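Local coordinates for protein oxidoreductase, iron/ascorbate family (PDB 3ON7) that probably catalyses, with iron(II), the conversion of 2-oxoglutarate and oxygen to ethene and, in a second reaction with 2-oxoglutarate, the oxidation of L-arginine to guanidine and glutamate semialdehyde, at residues E175-E188 and S205-L218. Sequence-based numbering, arbitrary orientation.
Sequences EDINLITVLPTANE and SDFGNIIINIGDML
Asn213 and Thr181 form a hydrogen-bonded pair where strands 180-184 and 210-214 run antiparallel in the double-stranded beta-helix of the 2-oxoglutarate oxygenases. Ile180, Val182, Ile210 and Ile212 share the face toward helix 103-126, where branched aliphatic residues fill the core; Thr181 and Asn213 lie on the other face, beside Leu183 and Ile211, and bring polar groups to the end of it near Asp176. There Asn213 ND2 donates to Asp176 OD2 at 3.0 Å, the acceptor lying in the amide plane but being met from above its own carboxylate plane. Thr181 OG1 grips Asp176 OD2 from the opposite face at 2.8 Å, and is itself held by Asn178 ND2. With His174 and His231, Asp176 probably forms the iron-binding triad, here empty; asparagine and threonine would then be second-shell residues, and their two bonds, from opposite faces, are likely to limit the carboxylate's rotation. A leucine in place of Asn213 would probably leave Asp176 OD2 without one of its two side-chain donors and the carboxylate freer to turn.

Leu179 closes the end near helix 216-221. Its CB points away from the other segment, but with CG anti to the backbone N (chi1 -159°) Leu179 CD1 comes back to within 3.7 Å of Leu218 CB, while Leu121 packs on it from helix 103-126. Leu179 O accepts from Gly215 N, the N-cap residue, where any side chain would collide with Asn178 O.

At the far end Thr185, the residue most covered by this contact, divides its two branches. Thr185 CG2 presses on Ile211 CG1, a tight 3.3 Å. Thr185 OG1, set between the backbone N and the carbonyl carbon (chi1 61°), bonds Asp206 O at 2.8 Å; Asn209 N, closing the type II turn, reaches that carbonyl oxygen from the opposite face at 3.1 Å.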
loop_
_atom_site.group_PDB
_atom_site.type_symbol
_atom_site.label_atom_id
_atom_site.label_comp_id
_atom_site.label_asym_id
_atom_site.label_seq_id
_atom_site.Cartn_x
_atom_site.Cartn_y
_atom_site.Cartn_z
ATOM N N GLU B 175 12.276 -18.892 1.505
ATOM C CA GLU B 175 13.287 -18.359 0.611
ATOM C C GLU B 175 13.366 -16.845 0.684
ATOM O O GLU B 175 12.400 -16.183 0.994
ATOM C CB GLU B 175 12.995 -18.772 -0.817
ATOM C CG GLU B 175 13.137 -20.262 -1.024
ATOM C CD GLU B 175 11.846 -20.913 -1.447
ATOM O OE1 GLU B 175 10.778 -20.617 -0.848
ATOM O OE2 GLU B 175 11.915 -21.717 -2.396
ATOM N N ASP B 176 14.544 -16.304 0.420
ATOM C CA ASP B 176 14.698 -14.874 0.292
ATOM C C ASP B 176 14.349 -14.480 -1.123
ATOM O O ASP B 176 14.682 -15.185 -2.067
ATOM C CB ASP B 176 16.127 -14.462 0.602
ATOM C CG ASP B 176 16.495 -14.681 2.076
ATOM O OD1 ASP B 176 15.582 -14.942 2.914
ATOM O OD2 ASP B 176 17.702 -14.605 2.374
ATOM N N ILE B 177 13.662 -13.354 -1.266
ATOM C CA ILE B 177 13.304 -12.853 -2.582
ATOM C C ILE B 177 14.406 -12.046 -3.233
ATOM O O ILE B 177 14.396 -11.852 -4.444
ATOM C CB ILE B 177 12.034 -11.982 -2.505
ATOM C CG1 ILE B 177 11.332 -11.956 -3.878
ATOM C CG2 ILE B 177 12.349 -10.581 -1.986
ATOM C CD1 ILE B 177 10.090 -11.045 -3.916
ATOM N N ASN B 178 15.345 -11.549 -2.431
ATOM C CA ASN B 178 16.253 -10.489 -2.881
ATOM C C ASN B 178 17.466 -11.033 -3.651
ATOM O O ASN B 178 17.414 -12.147 -4.173
ATOM C CB ASN B 178 16.666 -9.653 -1.678
ATOM C CG ASN B 178 17.176 -10.501 -0.548
ATOM O OD1 ASN B 178 16.395 -11.196 0.080
ATOM N ND2 ASN B 178 18.485 -10.509 -0.331
ATOM N N LEU B 179 18.528 -10.230 -3.783
ATOM C CA LEU B 179 19.703 -10.623 -4.576
ATOM C C LEU B 179 20.588 -11.550 -3.782
ATOM O O LEU B 179 20.701 -12.719 -4.129
ATOM C CB LEU B 179 20.482 -9.410 -5.082
ATOM C CG LEU B 179 21.379 -9.728 -6.290
ATOM C CD1 LEU B 179 20.562 -10.069 -7.519
ATOM C CD2 LEU B 179 22.325 -8.574 -6.584
ATOM N N ILE B 180 21.227 -11.032 -2.735
ATOM C CA ILE B 180 21.885 -11.875 -1.743
ATOM C C ILE B 180 21.613 -11.354 -0.351
ATOM O O ILE B 180 21.343 -10.168 -0.154
ATOM C CB ILE B 180 23.435 -12.015 -1.925
ATOM C CG1 ILE B 180 24.146 -10.660 -1.862
ATOM C CG2 ILE B 180 23.772 -12.743 -3.232
ATOM C CD1 ILE B 180 25.662 -10.784 -1.782
ATOM N N THR B 181 21.736 -12.258 0.607
ATOM C CA THR B 181 21.578 -11.947 2.000
ATOM C C THR B 181 22.865 -12.291 2.755
ATOM O O THR B 181 23.526 -13.239 2.411
ATOM C CB THR B 181 20.388 -12.707 2.536
ATOM O OG1 THR B 181 19.228 -12.300 1.784
ATOM C CG2 THR B 181 20.199 -12.441 4.042
ATOM N N VAL B 182 23.203 -11.506 3.776
ATOM C CA VAL B 182 24.482 -11.623 4.477
ATOM C C VAL B 182 24.236 -11.646 5.997
ATOM O O VAL B 182 23.655 -10.702 6.535
ATOM C CB VAL B 182 25.351 -10.391 4.130
ATOM C CG1 VAL B 182 26.568 -10.293 5.063
ATOM C CG2 VAL B 182 25.733 -10.417 2.643
ATOM N N LEU B 183 24.647 -12.713 6.682
ATOM C CA LEU B 183 24.314 -12.874 8.120
ATOM C C LEU B 183 25.480 -13.375 8.991
ATOM O O LEU B 183 25.871 -14.531 8.871
ATOM C CB LEU B 183 23.124 -13.825 8.266
ATOM C CG LEU B 183 22.749 -14.299 9.681
ATOM C CD1 LEU B 183 22.063 -13.209 10.468
ATOM C CD2 LEU B 183 21.851 -15.523 9.612
ATOM N N PRO B 184 25.994 -12.523 9.908
ATOM C CA PRO B 184 26.939 -12.998 10.889
ATOM C C PRO B 184 26.263 -13.955 11.847
ATOM O O PRO B 184 25.093 -13.764 12.185
ATOM C CB PRO B 184 27.338 -11.733 11.652
ATOM C CG PRO B 184 26.760 -10.607 10.926
ATOM C CD PRO B 184 25.619 -11.125 10.172
ATOM N N THR B 185 26.992 -14.970 12.285
ATOM C CA THR B 185 26.460 -15.905 13.263
ATOM C C THR B 185 27.140 -15.703 14.628
ATOM O O THR B 185 28.146 -14.991 14.711
ATOM C CB THR B 185 26.671 -17.315 12.804
ATOM O OG1 THR B 185 28.071 -17.544 12.658
ATOM C CG2 THR B 185 25.971 -17.546 11.492
ATOM N N ALA B 186 26.594 -16.335 15.676
ATOM C CA ALA B 186 27.093 -16.156 17.063
ATOM C C ALA B 186 26.988 -17.419 17.918
ATOM O O ALA B 186 26.537 -17.371 19.074
ATOM C CB ALA B 186 26.365 -14.987 17.748
ATOM N N ASN B 187 27.418 -18.539 17.342
ATOM C CA ASN B 187 27.526 -19.831 18.028
ATOM C C ASN B 187 26.221 -20.371 18.614
ATOM O O ASN B 187 26.208 -21.016 19.647
ATOM C CB ASN B 187 28.634 -19.763 19.086
ATOM C CG ASN B 187 29.222 -21.132 19.422
ATOM O OD1 ASN B 187 29.439 -21.966 18.546
ATOM N ND2 ASN B 187 29.485 -21.354 20.699
ATOM N N GLU B 188 25.125 -20.107 17.922
ATOM C CA GLU B 188 23.811 -20.636 18.283
ATOM C C GLU B 188 23.380 -21.580 17.169
ATOM O O GLU B 188 22.908 -21.134 16.126
ATOM C CB GLU B 188 22.806 -19.483 18.419
ATOM C CG GLU B 188 23.164 -18.451 19.499
ATOM C CD GLU B 188 22.904 -16.997 19.082
ATOM O OE1 GLU B 188 22.874 -16.693 17.859
ATOM O OE2 GLU B 188 22.756 -16.149 19.997
ATOM N N SER B 205 27.871 -22.285 12.638
ATOM C CA SER B 205 27.439 -20.971 13.093
ATOM C C SER B 205 28.345 -20.391 14.182
ATOM O O SER B 205 27.890 -19.618 15.007
ATOM C CB SER B 205 25.998 -21.074 13.592
ATOM O OG SER B 205 25.135 -21.518 12.554
ATOM N N ASP B 206 29.632 -20.744 14.149
ATOM C CA ASP B 206 30.629 -20.216 15.096
ATOM C C ASP B 206 30.718 -18.689 15.045
ATOM O O ASP B 206 30.419 -18.080 14.021
ATOM C CB ASP B 206 32.012 -20.779 14.780
ATOM C CG ASP B 206 32.043 -22.300 14.795
ATOM O OD1 ASP B 206 31.695 -22.931 13.757
ATOM O OD2 ASP B 206 32.410 -22.856 15.854
ATOM N N PHE B 207 31.130 -18.077 16.155
ATOM C CA PHE B 207 31.426 -16.650 16.181
ATOM C C PHE B 207 32.421 -16.397 15.069
ATOM O O PHE B 207 33.274 -17.224 14.822
ATOM C CB PHE B 207 32.079 -16.230 17.504
ATOM C CG PHE B 207 31.155 -16.236 18.682
ATOM C CD1 PHE B 207 30.281 -15.179 18.897
ATOM C CD2 PHE B 207 31.189 -17.284 19.599
ATOM C CE1 PHE B 207 29.428 -15.172 20.003
ATOM C CE2 PHE B 207 30.343 -17.293 20.709
ATOM C CZ PHE B 207 29.461 -16.230 20.911
ATOM N N GLY B 208 32.308 -15.253 14.406
ATOM C CA GLY B 208 33.205 -14.910 13.311
ATOM C C GLY B 208 32.837 -15.496 11.950
ATOM O O GLY B 208 33.492 -15.182 10.948
ATOM N N ASN B 209 31.832 -16.369 11.887
ATOM C CA ASN B 209 31.349 -16.829 10.578
ATOM C C ASN B 209 30.360 -15.840 10.017
ATOM O O ASN B 209 29.660 -15.139 10.754
ATOM C CB ASN B 209 30.725 -18.237 10.611
ATOM C CG ASN B 209 31.771 -19.323 10.652
ATOM O OD1 ASN B 209 32.968 -19.032 10.706
ATOM N ND2 ASN B 209 31.334 -20.586 10.614
ATOM N N ILE B 210 30.308 -15.792 8.697
ATOM C CA ILE B 210 29.311 -14.990 8.036
ATOM C C ILE B 210 28.697 -15.865 6.938
ATOM O O ILE B 210 29.412 -16.525 6.187
ATOM C CB ILE B 210 29.936 -13.671 7.561
ATOM C CG1 ILE B 210 28.892 -12.575 7.444
ATOM C CG2 ILE B 210 30.672 -13.853 6.262
ATOM C CD1 ILE B 210 29.507 -11.208 7.414
ATOM N N ILE B 211 27.365 -15.908 6.917
ATOM C CA ILE B 211 26.599 -16.815 6.047
ATOM C C ILE B 211 25.993 -15.996 4.941
ATOM O O ILE B 211 25.401 -14.945 5.199
ATOM C CB ILE B 211 25.453 -17.529 6.817
ATOM C CG1 ILE B 211 25.935 -17.967 8.191
ATOM C CG2 ILE B 211 24.884 -18.748 6.019
ATOM C CD1 ILE B 211 27.282 -18.655 8.200
ATOM N N ILE B 212 26.177 -16.443 3.710
ATOM C CA ILE B 212 25.698 -15.714 2.555
ATOM C C ILE B 212 24.853 -16.628 1.705
ATOM O O ILE B 212 25.258 -17.756 1.412
ATOM C CB ILE B 212 26.865 -15.172 1.725
ATOM C CG1 ILE B 212 27.694 -14.185 2.566
ATOM C CG2 ILE B 212 26.368 -14.481 0.453
ATOM C CD1 ILE B 212 28.948 -14.778 3.101
ATOM N N ASN B 213 23.680 -16.145 1.293
ATOM C CA ASN B 213 22.808 -16.948 0.461
ATOM C C ASN B 213 22.221 -16.192 -0.737
ATOM O O ASN B 213 22.016 -14.979 -0.693
ATOM C CB ASN B 213 21.744 -17.631 1.315
ATOM C CG ASN B 213 20.666 -16.679 1.812
ATOM O OD1 ASN B 213 20.839 -15.954 2.805
ATOM N ND2 ASN B 213 19.518 -16.710 1.147
ATOM N N ILE B 214 22.055 -16.934 -1.827
ATOM C CA ILE B 214 21.392 -16.492 -3.052
ATOM C C ILE B 214 19.919 -16.267 -2.748
ATOM O O ILE B 214 19.323 -17.059 -2.011
ATOM C CB ILE B 214 21.444 -17.617 -4.111
ATOM C CG1 ILE B 214 22.885 -17.979 -4.462
ATOM C CG2 ILE B 214 20.621 -17.250 -5.404
ATOM C CD1 ILE B 214 23.731 -16.840 -5.064
ATOM N N GLY B 215 19.344 -15.207 -3.318
ATOM C CA GLY B 215 17.899 -14.925 -3.227
ATOM C C GLY B 215 17.219 -15.048 -4.595
ATOM O O GLY B 215 17.899 -15.124 -5.635
ATOM N N ASP B 216 15.879 -15.081 -4.599
ATOM C CA ASP B 216 15.116 -15.359 -5.826
ATOM C C ASP B 216 15.499 -14.493 -7.015
ATOM O O ASP B 216 15.518 -14.961 -8.159
ATOM C CB ASP B 216 13.613 -15.197 -5.592
ATOM C CG ASP B 216 13.042 -16.310 -4.766
ATOM O OD1 ASP B 216 13.786 -17.290 -4.557
ATOM O OD2 ASP B 216 11.875 -16.197 -4.316
HETATM N N MSE B 217 15.784 -13.225 -6.762
HETATM C CA MSE B 217 16.143 -12.337 -7.857
HETATM C C MSE B 217 17.488 -12.670 -8.544
HETATM O O MSE B 217 17.621 -12.436 -9.739
HETATM C CB MSE B 217 16.065 -10.888 -7.417
HETATM C CG MSE B 217 14.630 -10.372 -7.369
HETATM SE SE MSE B 217 14.601 -8.630 -6.570
HETATM C CE MSE B 217 12.694 -8.439 -6.330
ATOM N N LEU B 218 18.450 -13.242 -7.825
ATOM C CA LEU B 218 19.709 -13.711 -8.450
ATOM C C LEU B 218 19.527 -15.066 -9.133
ATOM O O LEU B 218 20.189 -15.348 -10.152
ATOM C CB LEU B 218 20.881 -13.767 -7.431
ATOM C CG LEU B 218 22.281 -14.063 -7.984
ATOM C CD1 LEU B 218 22.628 -13.161 -9.167
ATOM C CD2 LEU B 218 23.358 -13.911 -6.880
HETATM O O HOH W 1 11.005 -15.594 -1.742
HETATM O O HOH W 2 16.653 -18.366 -0.254
HETATM O O HOH W 3 18.737 -15.443 4.759
HETATM O O HOH W 4 22.676 -21.191 13.428
#